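Local coordinates for protein hydrogenase maturation factor (Thermoanaerobacter tengcongensis, PDB 3VTH) that probably transfers the carbamoyl group of carbamoyl phosphate to the C-terminal cysteine of HypE, consuming ATP, during maturation of [NiFe]-hydrogenases, at residues Ala253-Val259 against Gly305-Tyr310; Glu271-Leu275 against Val370-Asn374; Gly97-Asp101 against Ile149-Arg153. All coordinates share one frame; numbering follows the deposited sequence.

Contact 1: residues Ala253-Val259 against Gly305-Tyr310. With APC (diphosphomethylphosphonic acid adenosyl ester), chain F.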
ATOM      1  N   ALA A 253      12.469   4.633  -6.637  1.00 24.28           N
ATOM      2  CA  ALA A 253      11.526   4.386  -7.703  1.00 24.86           C
ATOM      3  C   ALA A 253      11.759   5.386  -8.832  1.00 25.44           C
ATOM      4  O   ALA A 253      12.203   6.495  -8.589  1.00 25.99           O
ATOM      5  CB  ALA A 253      10.101   4.526  -7.178  1.00 23.44           C
ATOM      6  N   VAL A 254      11.440   4.989 -10.059  1.00 26.21           N
ATOM      7  CA  VAL A 254      11.687   5.804 -11.241  1.00 27.63           C
ATOM      8  C   VAL A 254      10.396   5.885 -12.066  1.00 27.77           C
ATOM      9  O   VAL A 254       9.632   4.914 -12.133  1.00 28.05           O
ATOM     10  CB  VAL A 254      12.872   5.207 -12.064  1.00 28.67           C
ATOM     11  CG1 VAL A 254      13.020   5.868 -13.425  1.00 32.39           C
ATOM     12  CG2 VAL A 254      14.190   5.381 -11.301  1.00 28.84           C
ATOM     13  N   MET A 255      10.131   7.061 -12.635  1.00 27.85           N
ATOM     14  CA  MET A 255       9.050   7.233 -13.581  1.00 27.89           C
ATOM     15  C   MET A 255       9.575   7.125 -15.007  1.00 28.76           C
ATOM     16  O   MET A 255      10.547   7.786 -15.361  1.00 29.77           O
ATOM     17  CB  MET A 255       8.361   8.588 -13.396  1.00 28.06           C
ATOM     18  CG  MET A 255       7.178   8.777 -14.335  1.00 28.47           C
ATOM     19  SD  MET A 255       6.286  10.330 -14.074  1.00 28.38           S
ATOM     20  CE  MET A 255       5.403   9.969 -12.566  1.00 23.02           C
ATOM     21  N   MET A 256       8.926   6.301 -15.817  1.00 28.41           N
ATOM     22  CA  MET A 256       9.259   6.191 -17.237  1.00 30.67           C
ATOM     23  C   MET A 256       8.056   6.586 -18.077  1.00 31.28           C
ATOM     24  O   MET A 256       6.940   6.610 -17.570  1.00 30.44           O
ATOM     25  CB  MET A 256       9.699   4.769 -17.558  1.00 31.20           C
ATOM     26  CG  MET A 256      10.890   4.349 -16.707  1.00 31.99           C
ATOM     27  SD  MET A 256      11.727   2.915 -17.368  1.00 36.11           S
ATOM     28  CE  MET A 256      12.885   2.598 -16.040  1.00 31.89           C
ATOM     29  N   ARG A 257       8.282   6.890 -19.350  1.00 32.87           N
ATOM     30  CA  ARG A 257       7.246   7.507 -20.174  1.00 34.38           C
ATOM     31  C   ARG A 257       6.129   6.548 -20.577  1.00 34.08           C
ATOM     32  O   ARG A 257       4.970   6.951 -20.628  1.00 34.23           O
ATOM     33  CB  ARG A 257       7.862   8.209 -21.396  1.00 36.51           C
ATOM     34  CG  ARG A 257       8.475   7.283 -22.419  1.00 40.65           C
ATOM     35  CD  ARG A 257       9.590   7.957 -23.227  1.00 46.05           C
ATOM     36  NE  ARG A 257       9.120   9.103 -24.004  1.00 50.57           N
ATOM     37  CZ  ARG A 257       9.414  10.376 -23.724  1.00 52.02           C
ATOM     38  NH1 ARG A 257      10.192  10.683 -22.684  1.00 50.57           N
ATOM     39  NH2 ARG A 257       8.935  11.343 -24.496  1.00 54.14           N
ATOM     40  N   ASP A 258       6.470   5.284 -20.840  1.00 34.40           N
ATOM     41  CA  ASP A 258       5.488   4.285 -21.298  1.00 34.64           C
ATOM     42  C   ASP A 258       6.028   2.869 -21.140  1.00 35.11           C
ATOM     43  O   ASP A 258       7.201   2.684 -20.772  1.00 35.08           O
ATOM     44  CB  ASP A 258       5.061   4.538 -22.763  1.00 36.07           C
ATOM     45  CG  ASP A 258       6.241   4.583 -23.731  1.00 38.68           C
ATOM     46  OD1 ASP A 258       7.281   3.932 -23.480  1.00 39.66           O
ATOM     47  OD2 ASP A 258       6.122   5.270 -24.760  1.00 41.11           O
ATOM     48  N   VAL A 259       5.189   1.877 -21.443  1.00 34.64           N
ATOM     49  CA  VAL A 259       5.565   0.473 -21.259  1.00 34.89           C
ATOM     50  C   VAL A 259       6.760   0.096 -22.135  1.00 36.22           C
ATOM     51  O   VAL A 259       7.622  -0.669 -21.707  1.00 36.14           O
ATOM     52  CB  VAL A 259       4.369  -0.504 -21.479  1.00 35.17           C
ATOM     53  CG1 VAL A 259       4.829  -1.958 -21.335  1.00 36.01           C
ATOM     54  CG2 VAL A 259       3.259  -0.222 -20.452  1.00 33.76           C
ATOM     55  N   GLY A 305      11.798  -0.362  -9.092  1.00 26.83           N
ATOM     56  CA  GLY A 305      10.445   0.127  -8.849  1.00 25.38           C
ATOM     57  C   GLY A 305      10.125   1.145  -9.922  1.00 25.50           C
ATOM     58  O   GLY A 305      10.802   2.170 -10.019  1.00 25.85           O
ATOM     59  N   VAL A 306       9.117   0.854 -10.745  1.00 24.99           N
ATOM     60  CA  VAL A 306       8.808   1.709 -11.897  1.00 25.88           C
ATOM     61  C   VAL A 306       7.352   2.133 -11.906  1.00 25.39           C
ATOM     62  O   VAL A 306       6.475   1.332 -11.633  1.00 25.47           O
ATOM     63  CB  VAL A 306       9.152   1.009 -13.243  1.00 26.95           C
ATOM     64  CG1 VAL A 306       8.947   1.959 -14.426  1.00 27.28           C
ATOM     65  CG2 VAL A 306      10.601   0.540 -13.233  1.00 28.00           C
ATOM     66  N   MET A 307       7.112   3.400 -12.226  1.00 25.87           N
ATOM     67  CA  MET A 307       5.772   3.910 -12.429  1.00 25.89           C
ATOM     68  C   MET A 307       5.676   4.635 -13.771  1.00 26.14           C
ATOM     69  O   MET A 307       6.689   5.082 -14.356  1.00 25.79           O
ATOM     70  CB  MET A 307       5.391   4.872 -11.293  1.00 25.82           C
ATOM     71  CG  MET A 307       6.167   6.211 -11.342  1.00 30.12           C
ATOM     72  SD  MET A 307       6.048   7.197  -9.830  1.00 39.57           S
ATOM     73  CE  MET A 307       4.378   6.793  -9.328  1.00 33.47           C
ATOM     74  N   LEU A 308       4.449   4.767 -14.248  1.00 25.62           N
ATOM     75  CA  LEU A 308       4.173   5.524 -15.461  1.00 26.43           C
ATOM     76  C   LEU A 308       3.624   6.889 -15.045  1.00 26.22           C
ATOM     77  O   LEU A 308       3.313   7.085 -13.878  1.00 25.28           O
ATOM     78  CB  LEU A 308       3.163   4.752 -16.326  1.00 26.43           C
ATOM     79  CG  LEU A 308       3.639   3.390 -16.852  1.00 28.89           C
ATOM     80  CD1 LEU A 308       2.568   2.708 -17.710  1.00 29.30           C
ATOM     81  CD2 LEU A 308       4.940   3.529 -17.654  1.00 28.26           C
ATOM     82  N   PRO A 309       3.504   7.839 -15.993  1.00 26.90           N
ATOM     83  CA  PRO A 309       2.913   9.145 -15.682  1.00 26.76           C
ATOM     84  C   PRO A 309       1.505   8.987 -15.093  1.00 27.01           C
ATOM     85  O   PRO A 309       0.756   8.085 -15.527  1.00 27.24           O
ATOM     86  CB  PRO A 309       2.814   9.811 -17.058  1.00 27.57           C
ATOM     87  CG  PRO A 309       3.927   9.226 -17.846  1.00 29.06           C
ATOM     88  CD  PRO A 309       3.967   7.767 -17.393  1.00 28.49           C
ATOM     89  N   TYR A 310       1.149   9.826 -14.117  1.00 26.05           N
ATOM     90  CA  TYR A 310      -0.183   9.743 -13.508  1.00 26.33           C
ATOM     91  C   TYR A 310      -0.954  11.060 -13.452  1.00 26.59           C
ATOM     92  O   TYR A 310      -2.165  11.066 -13.180  1.00 27.26           O
ATOM     93  CB  TYR A 310      -0.149   9.059 -12.123  1.00 25.26           C
ATOM     94  CG  TYR A 310       0.670   9.743 -11.049  1.00 24.98           C
ATOM     95  CD1 TYR A 310       2.012   9.383 -10.839  1.00 25.23           C
ATOM     96  CD2 TYR A 310       0.107  10.739 -10.229  1.00 24.94           C
ATOM     97  CE1 TYR A 310       2.778  10.001  -9.849  1.00 26.73           C
ATOM     98  CE2 TYR A 310       0.869  11.372  -9.226  1.00 24.92           C
ATOM     99  CZ  TYR A 310       2.198  10.984  -9.040  1.00 26.13           C
ATOM    100  OH  TYR A 310       2.975  11.585  -8.072  1.00 27.98           O
TER
HETATM  101  PG  APC F 804      11.829   8.410   3.252  1.00 34.95           P
HETATM  102  O1G APC F 804      11.004   9.242   2.303  1.00 33.49           O
HETATM  103  O2G APC F 804      13.276   8.326   2.833  1.00 35.90           O
HETATM  104  O3G APC F 804      11.661   8.763   4.701  1.00 32.93           O
HETATM  105  PB  APC F 804      10.575   6.135   2.001  1.00 35.10           P
HETATM  106  O1B APC F 804       9.198   6.717   1.928  1.00 33.46           O
HETATM  107  O2B APC F 804      10.631   4.656   2.325  1.00 37.17           O
HETATM  108  O3B APC F 804      11.329   6.874   3.215  1.00 34.11           O
HETATM  109  PA  APC F 804      10.616   6.892  -1.049  1.00 31.84           P
HETATM  110  O1A APC F 804      11.642   6.993  -2.154  1.00 30.81           O
HETATM  111  O2A APC F 804       9.718   8.067  -0.905  1.00 32.04           O
HETATM  112  C3A APC F 804      11.531   6.507   0.493  1.00 33.51           C
HETATM  113  O5' APC F 804       9.628   5.643  -1.295  1.00 31.44           O
HETATM  114  C5' APC F 804       9.811   4.672  -2.321  1.00 32.54           C
HETATM  115  C4' APC F 804       9.536   3.292  -1.730  1.00 31.97           C
HETATM  116  O4' APC F 804       9.605   2.357  -2.813  1.00 32.31           O
HETATM  117  C3' APC F 804      10.619   2.908  -0.718  1.00 33.10           C
HETATM  118  O3' APC F 804      10.064   2.245   0.432  1.00 35.70           O
HETATM  119  C2' APC F 804      11.476   1.916  -1.477  1.00 32.89           C
HETATM  120  O2' APC F 804      12.197   1.024  -0.606  1.00 32.50           O
HETATM  121  C1' APC F 804      10.467   1.284  -2.435  1.00 30.60           C
HETATM  122  N9  APC F 804      11.233   0.782  -3.569  1.00 30.91           N
HETATM  123  C8  APC F 804      11.782   1.500  -4.586  1.00 31.18           C
HETATM  124  N7  APC F 804      12.464   0.674  -5.418  1.00 31.40           N
HETATM  125  C5  APC F 804      12.353  -0.578  -4.924  1.00 30.05           C
HETATM  126  C6  APC F 804      12.833  -1.927  -5.296  1.00 30.82           C
HETATM  127  N6  APC F 804      13.582  -2.117  -6.402  1.00 32.22           N
HETATM  128  N1  APC F 804      12.493  -2.963  -4.497  1.00 30.61           N
HETATM  129  C2  APC F 804      11.731  -2.806  -3.395  1.00 31.61           C
HETATM  130  N3  APC F 804      11.260  -1.619  -2.979  1.00 28.96           N
HETATM  131  C4  APC F 804      11.539  -0.499  -3.702  1.00 29.83           C
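Met307 O is gripped from the neighbouring strand by two groups: Met256 N, 2.9 Å away and nearly in line with the carbonyl (C=O...N 175°), and the CA-H of Met255, with CA at 3.3 Å. Val254 O is held in the same way one step earlier, by Met307 N at 2.9 Å in the carbonyl plane and by the CA-H of Val306. Val254 N closes the series on Gly305 O. This is parallel pairing of strand 254-255 with strand 303-307, inside the mixed sheet of the Sua5/YrdC-type domain, and its Ala253-Gly305 end lies beside the adenine of the bound ATP analogue APC. Gly305 has no side chain to crowd that base, and its N stands 3.7 Å from APC N6. On one face of the sheet Met255 runs out with CG anti to its own N (chi1 -177°), then bends at chi3. SD thereby lies 3.9 Å from Pro309 CA, and CE comes obliquely to the Tyr310 ring, 3.8 Å from CE1. An alanine in place of Met255 would probably open a gap between Pro309 and the Tyr310 ring, leaving that ring freer to shift. On the other face, the Met256 side chain crosses that of Val306 at about a right angle, CG touching CG1, under helix 259-265. Beyond the strands, Pro309 CD packs 3.2 Å from Met256 O, while Leu308 CD1 meets Val259 CG2.

Contact 2: residues Glu271-Leu275 against Val370-Asn374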
ATOM      1  N   GLU A 271       0.516  -9.408 -16.721  1.00 32.85           N
ATOM      2  CA  GLU A 271      -0.111  -9.032 -15.447  1.00 32.12           C
ATOM      3  C   GLU A 271       0.590  -7.806 -14.841  1.00 30.43           C
ATOM      4  O   GLU A 271      -0.057  -6.930 -14.287  1.00 29.37           O
ATOM      5  CB  GLU A 271      -0.100 -10.212 -14.468  1.00 32.83           C
ATOM      6  CG  GLU A 271      -0.802 -11.510 -14.978  1.00 37.29           C
ATOM      7  CD  GLU A 271       0.108 -12.437 -15.811  1.00 44.22           C
ATOM      8  OE1 GLU A 271       1.063 -11.971 -16.475  1.00 44.90           O
ATOM      9  OE2 GLU A 271      -0.143 -13.663 -15.813  1.00 49.31           O
ATOM     10  N   GLU A 272       1.913  -7.727 -14.974  1.00 30.09           N
ATOM     11  CA  GLU A 272       2.653  -6.530 -14.546  1.00 29.33           C
ATOM     12  C   GLU A 272       2.325  -5.312 -15.403  1.00 29.32           C
ATOM     13  O   GLU A 272       2.206  -4.188 -14.897  1.00 28.72           O
ATOM     14  CB  GLU A 272       4.159  -6.801 -14.538  1.00 29.66           C
ATOM     15  CG  GLU A 272       4.622  -7.648 -13.347  1.00 29.71           C
ATOM     16  CD  GLU A 272       6.009  -8.278 -13.567  1.00 31.24           C
ATOM     17  OE1 GLU A 272       6.402  -8.473 -14.731  1.00 32.67           O
ATOM     18  OE2 GLU A 272       6.709  -8.588 -12.575  1.00 30.24           O
ATOM     19  N   GLU A 273       2.180  -5.525 -16.708  1.00 30.15           N
ATOM     20  CA  GLU A 273       1.771  -4.447 -17.597  1.00 30.70           C
ATOM     21  C   GLU A 273       0.403  -3.888 -17.198  1.00 29.66           C
ATOM     22  O   GLU A 273       0.193  -2.681 -17.232  1.00 29.02           O
ATOM     23  CB  GLU A 273       1.755  -4.934 -19.047  1.00 32.09           C
ATOM     24  CG  GLU A 273       1.342  -3.884 -20.035  1.00 34.92           C
ATOM     25  CD  GLU A 273       1.714  -4.242 -21.481  1.00 37.22           C
ATOM     26  OE1 GLU A 273       2.437  -5.228 -21.709  1.00 39.06           O
ATOM     27  OE2 GLU A 273       1.280  -3.517 -22.385  1.00 39.03           O
ATOM     28  N   ARG A 274      -0.518  -4.773 -16.823  1.00 29.96           N
ATOM     29  CA  ARG A 274      -1.840  -4.358 -16.356  1.00 30.73           C
ATOM     30  C   ARG A 274      -1.753  -3.470 -15.105  1.00 29.00           C
ATOM     31  O   ARG A 274      -2.474  -2.472 -15.000  1.00 28.63           O
ATOM     32  CB  ARG A 274      -2.702  -5.595 -16.091  1.00 32.53           C
ATOM     33  CG  ARG A 274      -4.151  -5.320 -15.725  1.00 36.64           C
ATOM     34  CD  ARG A 274      -4.817  -6.632 -15.256  1.00 45.39           C
ATOM     35  NE  ARG A 274      -5.004  -6.698 -13.797  1.00 48.78           N
ATOM     36  CZ  ARG A 274      -4.115  -7.152 -12.902  1.00 50.72           C
ATOM     37  NH1 ARG A 274      -2.905  -7.611 -13.257  1.00 47.53           N
ATOM     38  NH2 ARG A 274      -4.450  -7.151 -11.615  1.00 52.10           N
ATOM     39  N   LEU A 275      -0.875  -3.835 -14.163  1.00 27.20           N
ATOM     40  CA  LEU A 275      -0.695  -3.042 -12.938  1.00 26.20           C
ATOM     41  C   LEU A 275      -0.109  -1.654 -13.234  1.00 25.65           C
ATOM     42  O   LEU A 275      -0.551  -0.651 -12.658  1.00 24.16           O
ATOM     43  CB  LEU A 275       0.178  -3.784 -11.914  1.00 25.53           C
ATOM     44  CG  LEU A 275      -0.392  -5.091 -11.334  1.00 27.43           C
ATOM     45  CD1 LEU A 275       0.606  -5.699 -10.338  1.00 27.23           C
ATOM     46  CD2 LEU A 275      -1.744  -4.852 -10.644  1.00 28.36           C
ATOM     47  N   VAL A 370       3.168   1.095  -3.851  1.00 21.03           N
ATOM     48  CA  VAL A 370       4.194   0.201  -4.367  1.00 21.07           C
ATOM     49  C   VAL A 370       3.577  -1.187  -4.427  1.00 21.22           C
ATOM     50  O   VAL A 370       3.070  -1.690  -3.433  1.00 21.48           O
ATOM     51  CB  VAL A 370       5.468   0.178  -3.471  1.00 21.89           C
ATOM     52  CG1 VAL A 370       6.532  -0.762  -4.059  1.00 20.94           C
ATOM     53  CG2 VAL A 370       6.036   1.613  -3.307  1.00 21.12           C
ATOM     54  N   THR A 371       3.612  -1.799  -5.605  1.00 21.63           N
ATOM     55  CA  THR A 371       2.949  -3.086  -5.787  1.00 21.61           C
ATOM     56  C   THR A 371       3.769  -4.026  -6.671  1.00 22.52           C
ATOM     57  O   THR A 371       4.869  -3.678  -7.097  1.00 22.73           O
ATOM     58  CB  THR A 371       1.515  -2.914  -6.307  1.00 21.65           C
ATOM     59  OG1 THR A 371       0.779  -4.122  -6.049  1.00 22.52           O
ATOM     60  CG2 THR A 371       1.524  -2.601  -7.816  1.00 21.66           C
ATOM     61  N   SER A 372       3.248  -5.223  -6.904  1.00 22.74           N
ATOM     62  CA  SER A 372       3.972  -6.238  -7.657  1.00 23.99           C
ATOM     63  C   SER A 372       2.982  -7.317  -8.050  1.00 24.49           C
ATOM     64  O   SER A 372       1.850  -7.330  -7.557  1.00 24.59           O
ATOM     65  CB  SER A 372       5.059  -6.877  -6.770  1.00 24.32           C
ATOM     66  OG  SER A 372       4.471  -7.638  -5.700  1.00 24.74           O
ATOM     67  N   PHE A 373       3.412  -8.239  -8.902  1.00 24.63           N
ATOM     68  CA  PHE A 373       2.590  -9.388  -9.229  1.00 25.10           C
ATOM     69  C   PHE A 373       3.434 -10.616  -9.014  1.00 25.67           C
ATOM     70  O   PHE A 373       4.534 -10.720  -9.565  1.00 26.39           O
ATOM     71  CB  PHE A 373       2.076  -9.329 -10.679  1.00 26.30           C
ATOM     72  CG  PHE A 373       0.943 -10.292 -10.951  1.00 26.61           C
ATOM     73  CD1 PHE A 373      -0.382  -9.890 -10.770  1.00 28.83           C
ATOM     74  CD2 PHE A 373       1.202 -11.599 -11.354  1.00 29.15           C
ATOM     75  CE1 PHE A 373      -1.449 -10.782 -11.016  1.00 30.19           C
ATOM     76  CE2 PHE A 373       0.148 -12.507 -11.598  1.00 29.72           C
ATOM     77  CZ  PHE A 373      -1.181 -12.088 -11.420  1.00 29.46           C
ATOM     78  N   ASN A 374       2.947 -11.539  -8.203  1.00 25.25           N
ATOM     79  CA  ASN A 374       3.721 -12.751  -7.926  1.00 26.58           C
ATOM     80  C   ASN A 374       2.809 -13.881  -7.487  1.00 26.88           C
ATOM     81  O   ASN A 374       1.835 -13.652  -6.775  1.00 26.51           O
ATOM     82  CB  ASN A 374       4.792 -12.470  -6.855  1.00 25.50           C
ATOM     83  CG  ASN A 374       5.715 -13.638  -6.621  1.00 28.74           C
ATOM     84  OD1 ASN A 374       6.192 -14.283  -7.574  1.00 26.51           O
ATOM     85  ND2 ASN A 374       5.978 -13.934  -5.337  1.00 26.56           N
TER
HETATM   86  O   HOH W   1       5.993  -7.739 -10.092  1.00 19.94           O
HETATM   87  O   HOH W   2       6.091 -11.259 -11.770  1.00 35.45           O
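Glu271 lays its CB squarely over the Phe373 ring, 3.4 Å from the centroid and only 2° off the ring normal, a well-centred CH-pi contact. Its CG, anti to the carbonyl carbon, stays over the same face, 3.6 Å from Phe373 CZ; the bend at chi2 then turns the carboxylate away from the strand, its plane 36° from that of the ring. Phe373 can reach under the helix because CG sits anti to the backbone N (chi1 -165°), carrying the ring out from the strand. Leu275, one helical turn after Glu271, fills the corner beside it. Its CD1 stands at the ring edge, 3.9 Å from Phe373 CB, and also touches Ser372 O and Thr371 CG2. The two residues thus approach one ring from different directions, face and edge. Helix 270-277 here packs across the strand 370-374 region of the Sua5/YrdC-type sheet, with Leu275 also on Val284 of the adjacent strand 283-287. Arg274 comes in obliquely, its guanidinium steeply turned against the ring, and NH1 stays 4.1 Å from Phe373 CE1. Glu272 works through solvent instead: its extended chain brings OE2 within 2.7 Å of water 1 and 2.9 Å of water 2. Water 1 accepts from Phe373 N, while water 2 donates to Phe373 O at 2.8 Å, so both backbone polar groups of Phe373 are tied to one carboxylate oxygen. OE1 of Glu272 turns back to Ser269 N just ahead of the helix, which should limit the carboxylate's rotation, and Phe373 O has Arg707 as a further donor.

Contact 3: residues Gly97-Asp101 against Ile149-Arg153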
ATOM      1  N   GLY A  97     -29.868  18.958  -5.843  1.00 30.55           N
ATOM      2  CA  GLY A  97     -28.871  19.237  -4.805  1.00 30.54           C
ATOM      3  C   GLY A  97     -28.625  18.041  -3.898  1.00 29.92           C
ATOM      4  O   GLY A  97     -29.526  17.241  -3.670  1.00 28.26           O
ATOM      5  N   SER A  98     -27.391  17.917  -3.399  1.00 29.67           N
ATOM      6  CA  SER A  98     -27.026  16.819  -2.506  1.00 30.14           C
ATOM      7  C   SER A  98     -27.692  16.953  -1.128  1.00 32.60           C
ATOM      8  O   SER A  98     -27.980  18.057  -0.684  1.00 33.31           O
ATOM      9  CB  SER A  98     -25.512  16.761  -2.338  1.00 29.32           C
ATOM     10  OG  SER A  98     -24.900  16.425  -3.569  1.00 26.60           O
ATOM     11  N   LYS A  99     -27.922  15.827  -0.454  1.00 33.65           N
ATOM     12  CA  LYS A  99     -28.550  15.853   0.874  1.00 37.23           C
ATOM     13  C   LYS A  99     -27.682  15.136   1.915  1.00 37.88           C
ATOM     14  O   LYS A  99     -27.175  14.043   1.662  1.00 36.13           O
ATOM     15  CB  LYS A  99     -29.956  15.235   0.829  1.00 37.55           C
ATOM     16  CG  LYS A  99     -30.900  15.889  -0.184  1.00 40.19           C
ATOM     17  CD  LYS A  99     -32.347  15.384  -0.022  1.00 44.86           C
ATOM     18  CE  LYS A  99     -33.366  16.325  -0.670  1.00 46.82           C
ATOM     19  NZ  LYS A  99     -33.076  16.633  -2.103  1.00 47.96           N
ATOM     20  N   GLU A 100     -27.512  15.774   3.069  1.00 40.81           N
ATOM     21  CA  GLU A 100     -26.805  15.190   4.208  1.00 43.33           C
ATOM     22  C   GLU A 100     -27.840  14.618   5.185  1.00 45.32           C
ATOM     23  O   GLU A 100     -28.557  15.371   5.837  1.00 48.07           O
ATOM     24  CB  GLU A 100     -25.908  16.250   4.882  1.00 44.60           C
ATOM     25  CG  GLU A 100     -25.401  15.896   6.292  1.00 48.09           C
ATOM     26  CD  GLU A 100     -24.500  14.672   6.304  1.00 47.13           C
ATOM     27  OE1 GLU A 100     -23.375  14.751   5.770  1.00 47.06           O
ATOM     28  OE2 GLU A 100     -24.923  13.637   6.854  1.00 47.97           O
ATOM     29  N   ASP A 101     -27.946  13.303   5.241  1.00 45.26           N
ATOM     30  CA  ASP A 101     -28.940  12.567   6.007  1.00 48.23           C
ATOM     31  C   ASP A 101     -28.255  11.675   7.038  1.00 49.00           C
ATOM     32  O   ASP A 101     -28.786  10.692   7.445  1.00 50.29           O
ATOM     33  CB  ASP A 101     -29.737  11.695   5.041  1.00 47.14           C
ATOM     34  CG  ASP A 101     -31.034  11.139   5.626  1.00 51.16           C
ATOM     35  OD1 ASP A 101     -31.535  11.647   6.614  1.00 53.34           O
ATOM     36  OD2 ASP A 101     -31.568  10.187   5.054  1.00 52.93           O
ATOM     37  N   ILE A 149     -18.072  14.812   2.544  1.00 29.51           N
ATOM     38  CA  ILE A 149     -19.060  14.237   1.632  1.00 29.51           C
ATOM     39  C   ILE A 149     -20.408  14.799   2.055  1.00 29.89           C
ATOM     40  O   ILE A 149     -20.488  15.384   3.133  1.00 30.49           O
ATOM     41  CB  ILE A 149     -19.043  12.678   1.663  1.00 29.81           C
ATOM     42  CG1 ILE A 149     -19.319  12.117   3.077  1.00 30.67           C
ATOM     43  CG2 ILE A 149     -17.721  12.174   1.142  1.00 30.27           C
ATOM     44  CD1 ILE A 149     -20.803  12.072   3.472  1.00 33.62           C
ATOM     45  N   PRO A 150     -21.467  14.661   1.215  1.00 29.46           N
ATOM     46  CA  PRO A 150     -21.543  14.087  -0.125  1.00 28.36           C
ATOM     47  C   PRO A 150     -20.623  14.830  -1.084  1.00 27.90           C
ATOM     48  O   PRO A 150     -20.503  16.064  -1.001  1.00 27.85           O
ATOM     49  CB  PRO A 150     -23.002  14.310  -0.531  1.00 29.15           C
ATOM     50  CG  PRO A 150     -23.748  14.459   0.716  1.00 30.73           C
ATOM     51  CD  PRO A 150     -22.790  15.088   1.703  1.00 30.30           C
ATOM     52  N   TYR A 151     -19.976  14.079  -1.969  1.00 26.52           N
ATOM     53  CA  TYR A 151     -19.039  14.655  -2.936  1.00 26.50           C
ATOM     54  C   TYR A 151     -19.738  15.707  -3.804  1.00 26.58           C
ATOM     55  O   TYR A 151     -20.795  15.452  -4.375  1.00 26.66           O
ATOM     56  CB  TYR A 151     -18.429  13.552  -3.800  1.00 25.55           C
ATOM     57  CG  TYR A 151     -17.556  14.035  -4.943  1.00 26.11           C
ATOM     58  CD1 TYR A 151     -18.070  14.147  -6.234  1.00 28.50           C
ATOM     59  CD2 TYR A 151     -16.217  14.363  -4.733  1.00 26.26           C
ATOM     60  CE1 TYR A 151     -17.270  14.582  -7.298  1.00 27.95           C
ATOM     61  CE2 TYR A 151     -15.397  14.788  -5.789  1.00 27.03           C
ATOM     62  CZ  TYR A 151     -15.934  14.887  -7.064  1.00 28.27           C
ATOM     63  OH  TYR A 151     -15.148  15.295  -8.114  1.00 29.96           O
ATOM     64  N   ASP A 152     -19.151  16.903  -3.841  1.00 26.38           N
ATOM     65  CA  ASP A 152     -19.564  17.995  -4.706  1.00 25.99           C
ATOM     66  C   ASP A 152     -18.371  18.937  -4.781  1.00 25.46           C
ATOM     67  O   ASP A 152     -17.548  18.943  -3.886  1.00 24.40           O
ATOM     68  CB  ASP A 152     -20.747  18.763  -4.098  1.00 27.58           C
ATOM     69  CG  ASP A 152     -22.089  18.177  -4.487  1.00 29.52           C
ATOM     70  OD1 ASP A 152     -22.304  17.879  -5.684  1.00 28.95           O
ATOM     71  OD2 ASP A 152     -22.932  18.021  -3.589  1.00 33.41           O
ATOM     72  N   ARG A 153     -18.302  19.758  -5.823  1.00 25.80           N
ATOM     73  CA  ARG A 153     -17.202  20.721  -5.979  1.00 25.99           C
ATOM     74  C   ARG A 153     -16.972  21.570  -4.721  1.00 26.76           C
ATOM     75  O   ARG A 153     -15.828  21.817  -4.339  1.00 26.98           O
ATOM     76  CB  ARG A 153     -17.475  21.650  -7.174  1.00 27.05           C
ATOM     77  CG  ARG A 153     -16.240  22.460  -7.660  1.00 27.86           C
ATOM     78  CD  ARG A 153     -16.737  23.490  -8.675  1.00 30.16           C
ATOM     79  NE  ARG A 153     -15.688  24.266  -9.331  1.00 29.74           N
ATOM     80  CZ  ARG A 153     -15.135  23.951 -10.505  1.00 31.57           C
ATOM     81  NH1 ARG A 153     -15.482  22.828 -11.143  1.00 29.16           N
ATOM     82  NH2 ARG A 153     -14.222  24.751 -11.039  1.00 30.96           N
TER
HETATM   83  O   HOH W   3     -25.464  19.870  -4.151  1.00 34.09           O
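Ser98 and Asp152 point their side chains at each other across the meeting of two loops, one following strand 93-95 of the acylphosphatase-like domain, the other running between the two Cys4 zinc sites. Ser98 OG donates to Asp152 OD2 at a short 2.5 Å, meeting the oxygen on its syn side, 18° out of the carboxylate plane. The serine hydroxyl lies beside its own backbone N (chi1 -66°), which puts both groups on the same side to address the aspartate: Ser98 N reaches water 3, and that water donates onward to OD2 in a longer 3.2 Å bond. OD2 is therefore held by the hydroxyl directly and by the peptide N through solvent. The other oxygen, OD1, is taken by a salt bridge to Arg26 NH1. Arg26 is a predicted active-site residue, and Asn44, also predicted, touches Ser98 and Pro150; the pairing is thus consistent with a second shell round the acylphosphatase-type pocket, with Asp152 probably steadying Arg26. Tyr151, pointing away from the 97-101 loop, lies about 3 Å from a bound phosphate by its side chain.

Pro150 follows a cis peptide bond and turns its ring toward the first loop. Its CB packs 3.9 Å from Ser98 CB, and CG faces the backbone at Lys99 O, 3.6 Å away. The side chain of Glu100 crosses this ring at about a right angle. Bent at chi2 (63°), it swings its carboxylate back toward the second loop, but the polar partners lie elsewhere: OE1 makes a salt bridge with Arg451 and OE2 bonds Gly102 N. Against the proline, Glu100 OE1 merely rests 4.1 Å from Pro150 CD.

Contact 3 closes first along the chain and stands apart, its centre 35 Å from each of the others, where the acylphosphatase-like domain meets the zinc-binding region. Contacts 1 and 2 follow in alternation, 253-259, 271-275, 305-310, then 370-374, and belong to one Sua5/YrdC-type domain. Their centres are 13 Å apart and they touch, Val259 CG1 lying 3.9 Å from Glu273 CD, where helix 259-265 starts beside helix 270-277. They also share a sheet: strand 283-287 separates strand 303-307 of contact 1 from strand 370-374 of contact 2. Both reach the APC pocket, through Ala253 and Gly305 in contact 1 and Val370 in contact 2, whereas contact 3 lies beside a different, predicted acylphosphatase-type site.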